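Local coordinates for protein endonuclease PI-MtuI (Mycobacterium tuberculosis, PDB 2IMZ) that probably carries out protein splicing, acting as the splicing domain of an intein that excises itself from the RecA precursor and joins the flanking segments, at residues Gly63-Trp68 / Val160-Val165; Val93-Arg98 / Arg133-Arg138. The protein carries 1 engineered substitution. One frame throughout, in Å; residues are numbered along the deposited sequence.

Contact 1. Residues Gly63-Trp68 / Val160-Val165; sequences GGAILW and VAEGVV. Engineered in segment 63-68: L67 (natural residue Val).
E162 reaches from the tip of a β-hairpin to the backbone of I66. The hairpin, strands 159-161 and 164-166 of this intein (Hint) fold, turns through a type I' turn from A161 to V164, and E162 takes its first corner with positive phi. CG of E162 packs 3.3 Å from I66 O, and a bend at chi2 (-61°) leads the chain on to a carboxylate lying beside the I66 backbone. The link to the I66 amide is slight: I66 N to E162 OE1 is a weak hydrogen bond of 3.5 Å. A salt bridge with R7 is the stronger hold on OE1. Water 1 lies 2.9 Å from I66 O and within weak reach of E162 OE2, so it may link carbonyl and carboxylate. A65 CB also packs on the turn backbone, 3.3 Å from E162 O. The engineered L67, whose CG is anti to the backbone N (chi1 178°), adds an apolar contact; its CD1 meets A161 CB at 4.2 Å. Further out, paired A161 and V164 backbones fix the turn, L67 pairs with L59 of strand 54-61, and I66 CG2 sits 3.3 Å above one face of the W68 ring, offset toward its rim.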
loop_
_atom_site.group_PDB
_atom_site.type_symbol
_atom_site.label_atom_id
_atom_site.label_comp_id
_atom_site.label_asym_id
_atom_site.label_seq_id
_atom_site.Cartn_x
_atom_site.Cartn_y
_atom_site.Cartn_z
ATOM N N GLY A 63 -22.395 -12.736 -4.872
ATOM C CA GLY A 63 -22.092 -12.913 -6.284
ATOM C C GLY A 63 -21.226 -14.149 -6.449
ATOM O O GLY A 63 -21.188 -14.759 -7.517
ATOM N N GLY A 64 -20.500 -14.507 -5.396
ATOM C CA GLY A 64 -19.694 -15.713 -5.461
ATOM C C GLY A 64 -18.183 -15.641 -5.454
ATOM O O GLY A 64 -17.540 -16.667 -5.228
ATOM N N ALA A 65 -17.603 -14.471 -5.702
ATOM C CA ALA A 65 -16.143 -14.370 -5.712
ATOM C C ALA A 65 -15.614 -14.555 -4.295
ATOM O O ALA A 65 -16.294 -14.229 -3.328
ATOM C CB ALA A 65 -15.709 -13.015 -6.262
ATOM N N ILE A 66 -14.408 -15.101 -4.169
ATOM C CA ILE A 66 -13.817 -15.290 -2.852
ATOM C C ILE A 66 -12.441 -14.656 -2.808
ATOM O O ILE A 66 -11.529 -15.064 -3.522
ATOM C CB ILE A 66 -13.667 -16.779 -2.470
ATOM C CG1 ILE A 66 -15.042 -17.446 -2.382
ATOM C CG2 ILE A 66 -12.958 -16.891 -1.118
ATOM C CD1 ILE A 66 -14.989 -18.915 -1.969
ATOM N N LEU A 67 -12.302 -13.646 -1.964
ATOM C CA LEU A 67 -11.032 -12.957 -1.820
ATOM C C LEU A 67 -10.217 -13.612 -0.708
ATOM O O LEU A 67 -10.643 -13.640 0.445
ATOM C CB LEU A 67 -11.274 -11.487 -1.478
ATOM C CG LEU A 67 -10.030 -10.627 -1.237
ATOM C CD1 LEU A 67 -9.221 -10.499 -2.525
ATOM C CD2 LEU A 67 -10.453 -9.265 -0.737
ATOM N N TRP A 68 -9.058 -14.156 -1.066
ATOM C CA TRP A 68 -8.162 -14.772 -0.090
ATOM C C TRP A 68 -7.008 -13.794 0.102
ATOM O O TRP A 68 -6.246 -13.531 -0.829
ATOM C CB TRP A 68 -7.616 -16.108 -0.600
ATOM C CG TRP A 68 -8.626 -17.223 -0.603
ATOM C CD1 TRP A 68 -9.322 -17.700 -1.674
ATOM C CD2 TRP A 68 -9.035 -18.005 0.522
ATOM N NE1 TRP A 68 -10.140 -18.738 -1.285
ATOM C CE2 TRP A 68 -9.982 -18.944 0.059
ATOM C CE3 TRP A 68 -8.692 -18.004 1.881
ATOM C CZ2 TRP A 68 -10.592 -19.876 0.909
ATOM C CZ3 TRP A 68 -9.299 -18.930 2.726
ATOM C CH2 TRP A 68 -10.237 -19.853 2.234
ATOM N N VAL A 160 -8.739 -3.759 -8.331
ATOM C CA VAL A 160 -9.836 -4.670 -8.088
ATOM C C VAL A 160 -9.291 -6.090 -8.160
ATOM O O VAL A 160 -8.648 -6.473 -9.137
ATOM C CB VAL A 160 -10.959 -4.477 -9.131
ATOM C CG1 VAL A 160 -11.956 -5.629 -9.051
ATOM C CG2 VAL A 160 -11.667 -3.154 -8.874
ATOM N N ALA A 161 -9.525 -6.845 -7.091
ATOM C CA ALA A 161 -9.099 -8.238 -6.988
ATOM C C ALA A 161 -10.350 -9.000 -6.570
ATOM O O ALA A 161 -11.000 -8.625 -5.592
ATOM C CB ALA A 161 -8.007 -8.378 -5.928
ATOM N N GLU A 162 -10.683 -10.059 -7.305
ATOM C CA GLU A 162 -11.885 -10.844 -7.032
ATOM C C GLU A 162 -13.105 -9.914 -7.015
ATOM O O GLU A 162 -14.063 -10.129 -6.266
ATOM C CB GLU A 162 -11.775 -11.589 -5.696
ATOM C CG GLU A 162 -10.796 -12.756 -5.703
ATOM C CD GLU A 162 -11.177 -13.836 -6.699
ATOM O OE1 GLU A 162 -12.382 -14.146 -6.805
ATOM O OE2 GLU A 162 -10.275 -14.387 -7.363
ATOM N N GLY A 163 -13.049 -8.880 -7.853
ATOM C CA GLY A 163 -14.140 -7.928 -7.957
ATOM C C GLY A 163 -14.266 -6.899 -6.846
ATOM O O GLY A 163 -15.164 -6.062 -6.893
ATOM N N VAL A 164 -13.360 -6.940 -5.871
ATOM C CA VAL A 164 -13.384 -6.030 -4.723
ATOM C C VAL A 164 -12.229 -5.030 -4.793
ATOM O O VAL A 164 -11.123 -5.399 -5.170
ATOM C CB VAL A 164 -13.243 -6.834 -3.403
ATOM C CG1 VAL A 164 -13.285 -5.898 -2.202
ATOM C CG2 VAL A 164 -14.347 -7.872 -3.307
ATOM N N VAL A 165 -12.476 -3.769 -4.441
ATOM C CA VAL A 165 -11.389 -2.792 -4.463
ATOM C C VAL A 165 -10.511 -3.033 -3.243
ATOM O O VAL A 165 -10.982 -2.939 -2.107
ATOM C CB VAL A 165 -11.891 -1.331 -4.391
ATOM C CG1 VAL A 165 -10.695 -0.381 -4.354
ATOM C CG2 VAL A 165 -12.776 -1.015 -5.589
HETATM O O HOH W 1 -9.423 -16.247 -5.186
#

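Contact 2. Residues Val93-Arg98 / Arg133-Arg138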
loop_
_atom_site.group_PDB
_atom_site.type_symbol
_atom_site.label_atom_id
_atom_site.label_comp_id
_atom_site.label_asym_id
_atom_site.label_seq_id
_atom_site.Cartn_x
_atom_site.Cartn_y
_atom_site.Cartn_z
ATOM N N VAL A 93 -18.363 -4.143 1.079
ATOM C CA VAL A 93 -17.061 -3.809 0.517
ATOM C C VAL A 93 -17.286 -3.216 -0.863
ATOM O O VAL A 93 -18.311 -3.469 -1.492
ATOM C CB VAL A 93 -16.133 -5.053 0.401
ATOM C CG1 VAL A 93 -15.845 -5.614 1.791
ATOM C CG2 VAL A 93 -16.766 -6.114 -0.487
ATOM N N ALA A 94 -16.336 -2.410 -1.324
ATOM C CA ALA A 94 -16.445 -1.779 -2.637
ATOM C C ALA A 94 -16.305 -2.809 -3.754
ATOM O O ALA A 94 -15.311 -3.533 -3.819
ATOM C CB ALA A 94 -15.376 -0.700 -2.783
ATOM N N GLN A 95 -17.309 -2.863 -4.626
ATOM C CA GLN A 95 -17.326 -3.793 -5.758
ATOM C C GLN A 95 -17.800 -3.051 -7.002
ATOM O O GLN A 95 -19.000 -2.849 -7.199
ATOM C CB GLN A 95 -18.269 -4.968 -5.478
ATOM C CG GLN A 95 -18.442 -5.915 -6.669
ATOM C CD GLN A 95 -19.498 -6.979 -6.434
ATOM O OE1 GLN A 95 -19.201 -8.078 -5.959
ATOM N NE2 GLN A 95 -20.745 -6.653 -6.758
ATOM N N PRO A 96 -16.860 -2.623 -7.855
ATOM C CA PRO A 96 -17.199 -1.899 -9.083
ATOM C C PRO A 96 -18.059 -2.723 -10.037
ATOM O O PRO A 96 -17.811 -3.909 -10.242
ATOM C CB PRO A 96 -15.830 -1.573 -9.673
ATOM C CG PRO A 96 -14.979 -1.410 -8.448
ATOM C CD PRO A 96 -15.406 -2.588 -7.613
ATOM N N ARG A 97 -19.076 -2.092 -10.614
ATOM C CA ARG A 97 -19.955 -2.780 -11.551
ATOM C C ARG A 97 -20.331 -1.852 -12.695
ATOM O O ARG A 97 -20.496 -0.650 -12.493
ATOM C CB ARG A 97 -21.253 -3.223 -10.872
ATOM C CG ARG A 97 -21.114 -3.990 -9.571
ATOM C CD ARG A 97 -22.504 -4.239 -9.011
ATOM N NE ARG A 97 -22.503 -4.520 -7.578
ATOM C CZ ARG A 97 -23.591 -4.472 -6.818
ATOM N NH1 ARG A 97 -24.760 -4.152 -7.358
ATOM N NH2 ARG A 97 -23.515 -4.737 -5.521
ATOM N N ARG A 98 -20.466 -2.416 -13.890
ATOM C CA ARG A 98 -20.867 -1.647 -15.058
ATOM C C ARG A 98 -22.392 -1.623 -15.107
ATOM O O ARG A 98 -23.047 -2.529 -14.600
ATOM C CB ARG A 98 -20.338 -2.291 -16.343
ATOM C CG ARG A 98 -18.846 -2.151 -16.552
ATOM C CD ARG A 98 -18.398 -2.882 -17.810
ATOM N NE ARG A 98 -19.137 -2.455 -18.995
ATOM C CZ ARG A 98 -19.122 -1.219 -19.481
ATOM N NH1 ARG A 98 -18.401 -0.284 -18.883
ATOM N NH2 ARG A 98 -19.825 -0.917 -20.565
ATOM N N ARG A 133 -19.755 0.475 -6.537
ATOM C CA ARG A 133 -20.949 -0.007 -5.851
ATOM C C ARG A 133 -20.469 -0.785 -4.636
ATOM O O ARG A 133 -19.270 -1.001 -4.469
ATOM C CB ARG A 133 -21.757 -0.934 -6.764
ATOM C CG ARG A 133 -22.126 -0.329 -8.115
ATOM C CD ARG A 133 -23.074 0.847 -7.957
ATOM N NE ARG A 133 -24.341 0.449 -7.350
ATOM C CZ ARG A 133 -25.247 -0.324 -7.939
ATOM N NH1 ARG A 133 -25.036 -0.792 -9.162
ATOM N NH2 ARG A 133 -26.371 -0.631 -7.304
ATOM N N TYR A 134 -21.399 -1.213 -3.793
ATOM C CA TYR A 134 -21.032 -1.962 -2.605
ATOM C C TYR A 134 -21.758 -3.295 -2.552
ATOM O O TYR A 134 -22.920 -3.400 -2.951
ATOM C CB TYR A 134 -21.334 -1.131 -1.356
ATOM C CG TYR A 134 -20.416 0.062 -1.212
ATOM C CD1 TYR A 134 -19.134 -0.081 -0.679
ATOM C CD2 TYR A 134 -20.804 1.323 -1.660
ATOM C CE1 TYR A 134 -18.260 0.998 -0.599
ATOM C CE2 TYR A 134 -19.936 2.412 -1.584
ATOM C CZ TYR A 134 -18.667 2.242 -1.054
ATOM O OH TYR A 134 -17.802 3.312 -0.983
ATOM N N SER A 135 -21.054 -4.317 -2.082
ATOM C CA SER A 135 -21.619 -5.654 -1.965
ATOM C C SER A 135 -21.273 -6.218 -0.601
ATOM O O SER A 135 -20.218 -5.913 -0.048
ATOM C CB SER A 135 -21.068 -6.564 -3.062
ATOM O OG SER A 135 -21.537 -6.153 -4.332
ATOM N N VAL A 136 -22.162 -7.045 -0.059
ATOM C CA VAL A 136 -21.942 -7.628 1.252
ATOM C C VAL A 136 -21.112 -8.902 1.236
ATOM O O VAL A 136 -21.055 -9.620 0.235
ATOM C CB VAL A 136 -23.284 -7.943 1.956
ATOM C CG1 VAL A 136 -24.082 -6.666 2.140
ATOM C CG2 VAL A 136 -24.082 -8.960 1.145
ATOM N N ILE A 137 -20.456 -9.160 2.362
ATOM C CA ILE A 137 -19.655 -10.360 2.548
ATOM C C ILE A 137 -20.646 -11.448 2.955
ATOM O O ILE A 137 -21.395 -11.287 3.924
ATOM C CB ILE A 137 -18.614 -10.164 3.668
ATOM C CG1 ILE A 137 -17.554 -9.154 3.215
ATOM C CG2 ILE A 137 -17.965 -11.491 4.023
ATOM C CD1 ILE A 137 -16.615 -8.712 4.318
ATOM N N ARG A 138 -20.660 -12.549 2.210
ATOM C CA ARG A 138 -21.587 -13.642 2.492
ATOM C C ARG A 138 -21.014 -14.652 3.480
ATOM O O ARG A 138 -21.761 -15.320 4.197
ATOM C CB ARG A 138 -21.948 -14.378 1.193
ATOM C CG ARG A 138 -22.373 -13.476 0.037
ATOM C CD ARG A 138 -23.880 -13.436 -0.206
ATOM N NE ARG A 138 -24.616 -12.812 0.881
ATOM C CZ ARG A 138 -25.796 -12.209 0.745
ATOM N NH1 ARG A 138 -26.390 -12.135 -0.440
ATOM N NH2 ARG A 138 -26.382 -11.671 1.802
HETATM O O HOH W 2 -23.277 -0.069 -11.815
#
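R97 lays one face of its guanidinium over R133, whose CB stands 3.7 Å above the plane, offset toward the rim. The two side chains cross at about a right angle, with R97 NH1 over a face of the R133 group. The like charges come close, NH1 of R97 to NH1 of R133 being 3.8 Å, so some repulsion between the two groups is likely. Water 2 bridges the pair, giving a hydrogen bond to R97 O and accepting one from R133 NH1. R97 runs extended from CG to NE (chi2 176°, placing CD, and chi3 -159°, placing NE), and its NH2 donates to S135 OG at 2.7 Å, the oxygen lying 17° out of the guanidinium plane. The terminal amide group of Q95 lies against the same hydroxyl, with CD of Q95 3.0 Å from S135 OG, while I61 of strand 54-61 touches both Q95 and S135.

The backbones of the two segments form an antiparallel ladder. V93 and S135 form a hydrogen-bonded pair, V93 N to S135 O measuring 2.8 Å and S135 N to V93 O 2.9 Å. A94 and Y134 form the next, non-hydrogen-bonded pair, and A94 CB rests 4.0 Å from Y134 CE1. Beyond it Q95 N donates to R133 O, a short 2.7 Å bond. On the face shared by V93 and S135, V93 CG1 meets the CD1 end of I137, and V164 and V75 also touch V93. Strand 92-94 thus pairs with the start of the long strand 134-153, whose V136 also bonds to A62: an antiparallel step of the all-β Hint fold, in which the connection between the two strands is probably where larger inteins carry their homing endonuclease domain.

From the N terminus, the chain first passes 63-68, the opening half of contact 1, and then 93-98. After a stretch without regular strands, in which 103-126 is not modelled, it returns at 133-138, and contact 2 closes this inner loop of 34 residues. Strand 134-153 then leads on to 159-161 and the hairpin, where contact 1 closes the outer loop of 91 residues; contact 2 is nested inside it. Their centres lie about 9 Å apart and they touch: V165 N probably bonds A94 O at 2.9 Å, and G163 O packs on Q95 CG. Together they join strand 66-69, strand 92-94 and the long strand 134-153 to the C-terminal hairpin.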